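Local coordinates for CglIIR protein (Corynebacterium glutamicum, PDB 6F1S) that forms the C-terminal domain of the H subunit of the CglI restriction endonuclease, a subunit that probably works as a DEAD-Z1 helicase-like, NTP-driven motor, at residues Leu129-Gly134 / Pro151-Asn156; Lys38-Leu43 / Leu96-Lys101. All coordinates share one frame; numbering follows the deposited sequence.

Contact 1 (Leu129-Gly134 / Pro151-Asn156); sequences LYRIEG and PIWVPN
Tyr130 O takes the shortest bond between Leu129-Gly134 and Pro151-Asn156: Val154 N donates to it at 2.8 Å, nearly straight at the hydrogen, and Trp153 CA approaches the same oxygen in a CA-H...O contact. Tyr130 N returns the bond to Val154 O, and Ile132 and Ile152 exchange a second pair, so two antiparallel hydrogen-bonded pairs flank the non-hydrogen-bonded pair Arg131-Trp153. Strands 126-132 and 152-158 are thereby neighbours in the five-stranded mixed sheet; the axes of 129-132 and 152-156 approach to 4.5 Å and run nearly antiparallel.

On the face carrying Leu129, Arg131, Trp153 and Pro155, the arginine chain runs obliquely across the indole. Arg131 CB sits 3.5 Å from the centroid of the six-membered ring, 5° off its normal, a CH-pi contact. CG is anti to the backbone N (chi1 -167°) and comes over Trp153 CE2, and CD then reaches Trp153 CZ2. Leu129 CB meets the same ring at Trp153 CE3, 3.5 Å away. Asp36 OD1 takes both Arg131 NE, in a salt bridge, and Trp153 NE1, in a hydrogen bond, tying the crossed pair to helix 32-46. On the other face, Ile132 CB packs on Ile152 CG2 at 3.7 Å, and Trp147 touches both isoleucines and Val154.

The guanidinium, turned 81° from the indole, has Pro151 over one face, with Arg131 NH2 3.5 Å from Pro151 CG. Near its own plane, Arg131 NH1 makes a 2.9 Å salt bridge to Glu133 OE1, which it meets on the anti side and out of the carboxylate plane.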
ATOM      1  N   LEU A 129       0.305   2.345   3.017  1.00 13.00           N
ATOM      2  CA  LEU A 129       1.364   2.677   2.068  1.00 13.89           C
ATOM      3  C   LEU A 129       2.628   3.134   2.799  1.00 14.07           C
ATOM      4  O   LEU A 129       2.591   4.050   3.619  1.00 13.21           O
ATOM      5  CB  LEU A 129       0.889   3.751   1.082  1.00 13.99           C
ATOM      6  CG  LEU A 129      -0.126   3.273   0.034  1.00 13.65           C
ATOM      7  CD1 LEU A 129      -0.833   4.433  -0.667  1.00 14.05           C
ATOM      8  CD2 LEU A 129       0.539   2.380  -0.985  1.00 13.14           C
ATOM      9  N   TYR A 130       3.740   2.468   2.506  1.00 13.82           N
ATOM     10  CA  TYR A 130       5.031   2.805   3.096  1.00 14.49           C
ATOM     11  C   TYR A 130       5.926   3.487   2.072  1.00 15.36           C
ATOM     12  O   TYR A 130       6.188   2.926   1.002  1.00 15.63           O
ATOM     13  CB  TYR A 130       5.738   1.556   3.634  1.00 14.40           C
ATOM     14  CG  TYR A 130       5.453   1.218   5.082  1.00 15.36           C
ATOM     15  CD1 TYR A 130       4.238   1.537   5.665  1.00 15.90           C
ATOM     16  CD2 TYR A 130       6.406   0.571   5.865  1.00 15.39           C
ATOM     17  CE1 TYR A 130       3.972   1.220   6.985  1.00 15.74           C
ATOM     18  CE2 TYR A 130       6.151   0.258   7.187  1.00 15.60           C
ATOM     19  CZ  TYR A 130       4.930   0.588   7.741  1.00 16.18           C
ATOM     20  OH  TYR A 130       4.652   0.286   9.056  1.00 15.50           O
ATOM     21  N   ARG A 131       6.393   4.689   2.397  1.00 14.78           N
ATOM     22  CA  ARG A 131       7.315   5.409   1.523  1.00 14.28           C
ATOM     23  C   ARG A 131       8.750   5.131   1.945  1.00 13.73           C
ATOM     24  O   ARG A 131       9.152   5.454   3.055  1.00 11.41           O
ATOM     25  CB  ARG A 131       7.033   6.915   1.545  1.00 14.96           C
ATOM     26  CG  ARG A 131       7.721   7.715   0.437  1.00 14.47           C
ATOM     27  CD  ARG A 131       7.512   9.211   0.635  1.00 15.28           C
ATOM     28  NE  ARG A 131       8.013  10.002  -0.485  1.00 15.78           N
ATOM     29  CZ  ARG A 131       9.266  10.433  -0.592  1.00 17.19           C
ATOM     30  NH1 ARG A 131      10.152  10.141   0.353  1.00 15.81           N
ATOM     31  NH2 ARG A 131       9.635  11.151  -1.646  1.00 17.55           N
ATOM     32  N   ILE A 132       9.517   4.521   1.050  1.00 17.42           N
ATOM     33  CA  ILE A 132      10.899   4.160   1.342  1.00 18.19           C
ATOM     34  C   ILE A 132      11.852   4.886   0.409  1.00 20.53           C
ATOM     35  O   ILE A 132      11.725   4.792  -0.812  1.00 19.48           O
ATOM     36  CB  ILE A 132      11.126   2.647   1.216  1.00 16.34           C
ATOM     37  CG1 ILE A 132      10.214   1.897   2.183  1.00 14.70           C
ATOM     38  CG2 ILE A 132      12.590   2.298   1.470  1.00 15.44           C
ATOM     39  CD1 ILE A 132      10.242   0.397   2.009  1.00 15.46           C
ATOM     40  N   GLU A 133      12.807   5.602   0.995  1.00 24.42           N
ATOM     41  CA  GLU A 133      13.754   6.406   0.235  1.00 27.42           C
ATOM     42  C   GLU A 133      15.161   6.293   0.819  1.00 26.20           C
ATOM     43  O   GLU A 133      15.327   6.204   2.029  1.00 24.98           O
ATOM     44  CB  GLU A 133      13.302   7.868   0.218  1.00 32.09           C
ATOM     45  CG  GLU A 133      14.137   8.785  -0.648  1.00 38.73           C
ATOM     46  CD  GLU A 133      13.996  10.243  -0.249  1.00 44.70           C
ATOM     47  OE1 GLU A 133      12.893  10.807  -0.395  1.00 43.76           O
ATOM     48  OE2 GLU A 133      14.995  10.824   0.221  1.00 51.85           O
ATOM     49  N   GLY A 134      16.169   6.292  -0.048  1.00 26.69           N
ATOM     50  CA  GLY A 134      17.558   6.318   0.380  1.00 24.73           C
ATOM     51  C   GLY A 134      18.062   4.998   0.928  1.00 23.66           C
ATOM     52  O   GLY A 134      18.844   4.966   1.875  1.00 24.59           O
ATOM     53  N   PRO A 151      12.343   7.444  -4.756  1.00 30.09           N
ATOM     54  CA  PRO A 151      11.662   6.709  -3.687  1.00 28.64           C
ATOM     55  C   PRO A 151      10.669   5.684  -4.216  1.00 26.40           C
ATOM     56  O   PRO A 151      10.312   5.721  -5.393  1.00 26.04           O
ATOM     57  CB  PRO A 151      10.930   7.811  -2.929  1.00 29.31           C
ATOM     58  CG  PRO A 151      10.560   8.778  -4.012  1.00 30.97           C
ATOM     59  CD  PRO A 151      11.714   8.757  -4.996  1.00 30.59           C
ATOM     60  N   ILE A 152      10.235   4.780  -3.344  1.00 24.31           N
ATOM     61  CA  ILE A 152       9.203   3.811  -3.682  1.00 21.60           C
ATOM     62  C   ILE A 152       8.062   3.940  -2.677  1.00 19.95           C
ATOM     63  O   ILE A 152       8.264   4.393  -1.549  1.00 19.61           O
ATOM     64  CB  ILE A 152       9.761   2.358  -3.682  1.00 25.04           C
ATOM     65  CG1 ILE A 152       8.783   1.382  -4.345  1.00 25.53           C
ATOM     66  CG2 ILE A 152      10.095   1.896  -2.263  1.00 24.30           C
ATOM     67  CD1 ILE A 152       8.610   1.581  -5.823  1.00 25.16           C
ATOM     68  N   TRP A 153       6.857   3.575  -3.099  1.00 19.87           N
ATOM     69  CA  TRP A 153       5.748   3.367  -2.178  1.00 17.61           C
ATOM     70  C   TRP A 153       5.403   1.886  -2.211  1.00 18.55           C
ATOM     71  O   TRP A 153       5.259   1.310  -3.292  1.00 18.79           O
ATOM     72  CB  TRP A 153       4.526   4.201  -2.561  1.00 15.51           C
ATOM     73  CG  TRP A 153       4.599   5.648  -2.205  1.00 15.09           C
ATOM     74  CD1 TRP A 153       5.034   6.664  -3.002  1.00 16.78           C
ATOM     75  CD2 TRP A 153       4.198   6.256  -0.966  1.00 15.25           C
ATOM     76  NE1 TRP A 153       4.941   7.863  -2.338  1.00 16.95           N
ATOM     77  CE2 TRP A 153       4.430   7.641  -1.087  1.00 15.68           C
ATOM     78  CE3 TRP A 153       3.676   5.761   0.234  1.00 14.93           C
ATOM     79  CZ2 TRP A 153       4.152   8.541  -0.057  1.00 13.23           C
ATOM     80  CZ3 TRP A 153       3.401   6.657   1.258  1.00 14.51           C
ATOM     81  CH2 TRP A 153       3.640   8.030   1.104  1.00 14.63           C
ATOM     82  N   VAL A 154       5.288   1.267  -1.042  1.00 15.73           N
ATOM     83  CA  VAL A 154       4.943  -0.149  -0.974  1.00 15.12           C
ATOM     84  C   VAL A 154       3.543  -0.334  -0.378  1.00 14.74           C
ATOM     85  O   VAL A 154       3.265   0.137   0.723  1.00 17.97           O
ATOM     86  CB  VAL A 154       5.971  -0.940  -0.144  1.00 14.78           C
ATOM     87  CG1 VAL A 154       5.712  -2.427  -0.266  1.00 13.53           C
ATOM     88  CG2 VAL A 154       7.389  -0.603  -0.590  1.00 14.40           C
ATOM     89  N   PRO A 155       2.652  -1.003  -1.117  1.00 14.55           N
ATOM     90  CA  PRO A 155       1.275  -1.197  -0.656  1.00 14.04           C
ATOM     91  C   PRO A 155       1.066  -2.465   0.176  1.00 14.02           C
ATOM     92  O   PRO A 155       1.625  -3.514  -0.120  1.00 14.85           O
ATOM     93  CB  PRO A 155       0.493  -1.284  -1.968  1.00 13.53           C
ATOM     94  CG  PRO A 155       1.462  -1.951  -2.902  1.00 13.56           C
ATOM     95  CD  PRO A 155       2.834  -1.444  -2.514  1.00 14.35           C
ATOM     96  N   ASN A 156       0.256  -2.345   1.218  1.00 13.55           N
ATOM     97  CA  ASN A 156      -0.160  -3.480   2.025  1.00 13.58           C
ATOM     98  C   ASN A 156      -1.669  -3.430   2.154  1.00 13.96           C
ATOM     99  O   ASN A 156      -2.218  -2.448   2.636  1.00 14.41           O
ATOM    100  CB  ASN A 156       0.511  -3.455   3.404  1.00 13.91           C
ATOM    101  CG  ASN A 156      -0.029  -4.525   4.342  1.00 16.12           C
ATOM    102  OD1 ASN A 156       0.595  -5.569   4.533  1.00 19.01           O
ATOM    103  ND2 ASN A 156      -1.189  -4.266   4.939  1.00 16.04           N
TER

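Contact 2 (Lys38-Leu43 / Leu96-Lys101); sequences KLLAYL and LRTNRK. With EDO (1,2-ethanediol), chain C.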
ATOM      1  N   LYS A  38       1.236  13.186  -5.512  1.00 23.98           N
ATOM      2  CA  LYS A  38      -0.169  12.964  -5.188  1.00 25.10           C
ATOM      3  C   LYS A  38      -0.368  12.473  -3.750  1.00 20.85           C
ATOM      4  O   LYS A  38      -1.178  13.029  -3.008  1.00 19.18           O
ATOM      5  CB  LYS A  38      -0.775  11.967  -6.181  1.00 27.91           C
ATOM      6  CG  LYS A  38      -2.055  11.289  -5.716  1.00 33.52           C
ATOM      7  CD  LYS A  38      -3.301  12.049  -6.148  1.00 39.76           C
ATOM      8  CE  LYS A  38      -4.540  11.157  -6.091  1.00 39.86           C
ATOM      9  NZ  LYS A  38      -4.440  10.003  -7.033  1.00 39.75           N
ATOM     10  N   LEU A  39       0.376  11.439  -3.363  1.00 17.55           N
ATOM     11  CA  LEU A  39       0.239  10.861  -2.029  1.00 16.79           C
ATOM     12  C   LEU A  39       0.732  11.818  -0.942  1.00 16.10           C
ATOM     13  O   LEU A  39       0.119  11.927   0.122  1.00 15.82           O
ATOM     14  CB  LEU A  39       0.987   9.523  -1.937  1.00 14.81           C
ATOM     15  CG  LEU A  39       0.412   8.366  -2.765  1.00 14.92           C
ATOM     16  CD1 LEU A  39       1.237   7.096  -2.586  1.00 13.93           C
ATOM     17  CD2 LEU A  39      -1.046   8.107  -2.406  1.00 13.15           C
ATOM     18  N   LEU A  40       1.828  12.521  -1.213  1.00 14.95           N
ATOM     19  CA  LEU A  40       2.356  13.486  -0.251  1.00 15.31           C
ATOM     20  C   LEU A  40       1.443  14.705  -0.094  1.00 14.04           C
ATOM     21  O   LEU A  40       1.344  15.270   0.996  1.00 12.77           O
ATOM     22  CB  LEU A  40       3.761  13.931  -0.654  1.00 16.82           C
ATOM     23  CG  LEU A  40       4.852  12.867  -0.498  1.00 18.82           C
ATOM     24  CD1 LEU A  40       6.198  13.412  -0.945  1.00 17.32           C
ATOM     25  CD2 LEU A  40       4.919  12.351   0.938  1.00 13.43           C
ATOM     26  N   ALA A  41       0.774  15.111  -1.173  1.00 13.22           N
ATOM     27  CA  ALA A  41      -0.198  16.200  -1.080  1.00 14.87           C
ATOM     28  C   ALA A  41      -1.405  15.743  -0.274  1.00 15.78           C
ATOM     29  O   ALA A  41      -2.000  16.528   0.461  1.00 18.31           O
ATOM     30  CB  ALA A  41      -0.629  16.674  -2.454  1.00 14.85           C
ATOM     31  N   TYR A  42      -1.762  14.471  -0.414  1.00 13.58           N
ATOM     32  CA  TYR A  42      -2.876  13.909   0.342  1.00 16.08           C
ATOM     33  C   TYR A  42      -2.524  13.856   1.827  1.00 16.01           C
ATOM     34  O   TYR A  42      -3.334  14.230   2.676  1.00 16.03           O
ATOM     35  CB  TYR A  42      -3.239  12.508  -0.172  1.00 17.44           C
ATOM     36  CG  TYR A  42      -4.472  11.908   0.472  1.00 17.22           C
ATOM     37  CD1 TYR A  42      -4.416  11.346   1.743  1.00 14.97           C
ATOM     38  CD2 TYR A  42      -5.694  11.893  -0.196  1.00 18.31           C
ATOM     39  CE1 TYR A  42      -5.537  10.804   2.337  1.00 15.77           C
ATOM     40  CE2 TYR A  42      -6.824  11.346   0.390  1.00 17.85           C
ATOM     41  CZ  TYR A  42      -6.739  10.803   1.657  1.00 17.50           C
ATOM     42  OH  TYR A  42      -7.854  10.259   2.249  1.00 17.69           O
ATOM     43  N   LEU A  43      -1.314  13.388   2.123  1.00 15.43           N
ATOM     44  CA  LEU A  43      -0.835  13.257   3.498  1.00 15.23           C
ATOM     45  C   LEU A  43      -0.911  14.577   4.255  1.00 17.01           C
ATOM     46  O   LEU A  43      -1.272  14.621   5.428  1.00 18.59           O
ATOM     47  CB  LEU A  43       0.598  12.729   3.504  1.00 14.88           C
ATOM     48  CG  LEU A  43       1.405  12.815   4.799  1.00 14.56           C
ATOM     49  CD1 LEU A  43       0.691  12.107   5.943  1.00 13.16           C
ATOM     50  CD2 LEU A  43       2.784  12.226   4.571  1.00 11.56           C
ATOM     51  N   LEU A  96      -0.738   6.243   5.529  1.00 12.96           N
ATOM     52  CA  LEU A  96       0.457   6.648   4.802  1.00 13.43           C
ATOM     53  C   LEU A  96       1.595   6.878   5.779  1.00 15.42           C
ATOM     54  O   LEU A  96       1.486   7.726   6.662  1.00 14.87           O
ATOM     55  CB  LEU A  96       0.212   7.930   3.995  1.00 13.20           C
ATOM     56  CG  LEU A  96      -0.984   8.000   3.045  1.00 13.55           C
ATOM     57  CD1 LEU A  96      -1.066   9.378   2.385  1.00 13.64           C
ATOM     58  CD2 LEU A  96      -0.913   6.907   1.997  1.00 12.42           C
ATOM     59  N   ARG A  97       2.678   6.122   5.626  1.00 15.62           N
ATOM     60  CA  ARG A  97       3.873   6.308   6.448  1.00 14.66           C
ATOM     61  C   ARG A  97       5.047   6.729   5.579  1.00 16.08           C
ATOM     62  O   ARG A  97       5.281   6.154   4.512  1.00 17.28           O
ATOM     63  CB  ARG A  97       4.238   5.022   7.197  1.00 15.02           C
ATOM     64  CG  ARG A  97       3.113   4.399   7.986  1.00 15.46           C
ATOM     65  CD  ARG A  97       2.771   5.197   9.221  1.00 13.58           C
ATOM     66  NE  ARG A  97       1.834   4.449  10.046  1.00 14.34           N
ATOM     67  CZ  ARG A  97       0.963   5.002  10.878  1.00 15.95           C
ATOM     68  NH1 ARG A  97       0.902   6.322  10.995  1.00 20.29           N
ATOM     69  NH2 ARG A  97       0.144   4.236  11.581  1.00 13.21           N
ATOM     70  N   THR A  98       5.799   7.716   6.042  1.00 14.16           N
ATOM     71  CA  THR A  98       6.990   8.133   5.322  1.00 13.44           C
ATOM     72  C   THR A  98       8.242   7.883   6.161  1.00 14.22           C
ATOM     73  O   THR A  98       8.151   7.463   7.320  1.00 13.26           O
ATOM     74  CB  THR A  98       6.895   9.612   4.920  1.00 12.99           C
ATOM     75  OG1 THR A  98       6.781  10.420   6.096  1.00 13.86           O
ATOM     76  CG2 THR A  98       5.676   9.831   4.029  1.00 11.43           C
ATOM     77  N   ASN A  99       9.404   8.129   5.559  1.00 14.59           N
ATOM     78  CA  ASN A  99      10.700   7.902   6.202  1.00 15.02           C
ATOM     79  C   ASN A  99      10.830   6.451   6.685  1.00 16.24           C
ATOM     80  O   ASN A  99      11.442   6.173   7.708  1.00 15.20           O
ATOM     81  CB  ASN A  99      10.907   8.890   7.361  1.00 14.59           C
ATOM     82  CG  ASN A  99      12.287   8.772   7.998  1.00 17.02           C
ATOM     83  OD1 ASN A  99      13.291   8.583   7.307  1.00 16.73           O
ATOM     84  ND2 ASN A  99      12.333   8.845   9.330  1.00 14.82           N
ATOM     85  N   ARG A 100      10.242   5.521   5.942  1.00 17.47           N
ATOM     86  CA  ARG A 100      10.402   4.109   6.263  1.00 20.22           C
ATOM     87  C   ARG A 100      11.727   3.597   5.726  1.00 21.10           C
ATOM     88  O   ARG A 100      12.196   4.041   4.676  1.00 22.74           O
ATOM     89  CB  ARG A 100       9.240   3.283   5.703  1.00 22.81           C
ATOM     90  CG  ARG A 100       7.858   3.684   6.230  1.00 24.61           C
ATOM     91  CD  ARG A 100       7.747   3.565   7.749  1.00 26.59           C
ATOM     92  NE  ARG A 100       8.325   4.717   8.437  1.00 29.30           N
ATOM     93  CZ  ARG A 100       8.653   4.740   9.724  1.00 32.34           C
ATOM     94  NH1 ARG A 100       8.446   3.673  10.482  1.00 32.64           N
ATOM     95  NH2 ARG A 100       9.188   5.836  10.253  1.00 32.20           N
ATOM     96  N   LYS A 101      12.337   2.675   6.465  1.00 22.17           N
ATOM     97  CA  LYS A 101      13.611   2.082   6.070  1.00 21.64           C
ATOM     98  C   LYS A 101      13.529   0.565   6.102  1.00 23.01           C
ATOM     99  O   LYS A 101      13.882  -0.067   7.094  1.00 25.13           O
ATOM    100  CB  LYS A 101      14.736   2.563   6.981  1.00 20.95           C
ATOM    101  CG  LYS A 101      15.006   4.043   6.895  1.00 21.26           C
ATOM    102  CD  LYS A 101      15.645   4.396   5.571  1.00 21.29           C
ATOM    103  CE  LYS A 101      16.058   5.857   5.548  1.00 21.52           C
ATOM    104  NZ  LYS A 101      16.926   6.148   4.378  1.00 21.32           N
TER
HETATM  105  C1  EDO C 702       8.756  -0.045   9.460  1.00 39.52           C
HETATM  106  O1  EDO C 702       9.002  -1.451   9.618  1.00 38.10           O
HETATM  107  C2  EDO C 702       9.822   0.779  10.175  1.00 40.18           C
HETATM  108  O2  EDO C 702      10.746   1.330   9.226  1.00 40.02           O
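Leu43 and Thr98 reach toward each other tip to tip, Leu43 CD2 standing 3.8 Å from Thr98 CG2. Their meeting is part of a helix-on-sheet packing in which helix 38-43 passes over strand 96-98 at 105°, the axes 9.8 Å apart; no hydrogen bond joins the two segments. Thr98 CG2 lies anti to the carbonyl carbon, beside the backbone N, which presents the methyl to the helix, and Leu40 CD2 approaches it obliquely at 4.1 Å.

Leu96 points toward the helix, its CD1 lying against one turn, 3.6 Å from Leu39 O and 3.9 Å from Leu43 CB. Leu39 O is already the acceptor for Leu43 N at 2.9 Å, so the methyl packs against a carbonyl engaged in the helix. Tyr42 crosses Leu96 at about a right angle, its CD1 3.9 Å from Leu96 CD1, while Tyr42 OH is hydrogen-bonded to Ser50 OG on strand 49-52.

Beyond the contact, Arg100 NE donates to Thr98 O from 48° above the plane of that carbonyl.

Helix 32-46 lies across several strands here: Leu39 also touches Leu129 of strand 126-132, Leu39 and Leu40 both reach Trp153 of strand 152-158, and Ile60 of helix 54-61 packs on Leu39.

Overall arrangement
Contact 1 joins strands 126-132 and 152-158, and contact 2 seats helix 32-46 on strand 92-100, the next strand beyond 126-132 in the same sheet; their centres lie about 8 Å apart. The two touch directly: Arg131 N probably bonds to Arg97 O at 2.8 Å, and Tyr130 CE1 packs 3.4 Å from Arg97 CG. Farther along, Lys101 NZ probably bonds to Glu133 O, also at 2.8 Å, linking Lys101, the last residue of 96-101, to the loop after strand 126-132. Both segments of contact 2 precede those of contact 1 in the sequence. A 1,2-ethanediol, probably from the crystallisation liquor, lies by Arg100 NH1, weakly bonded from Lys101 N and also bonded to Leu109 O.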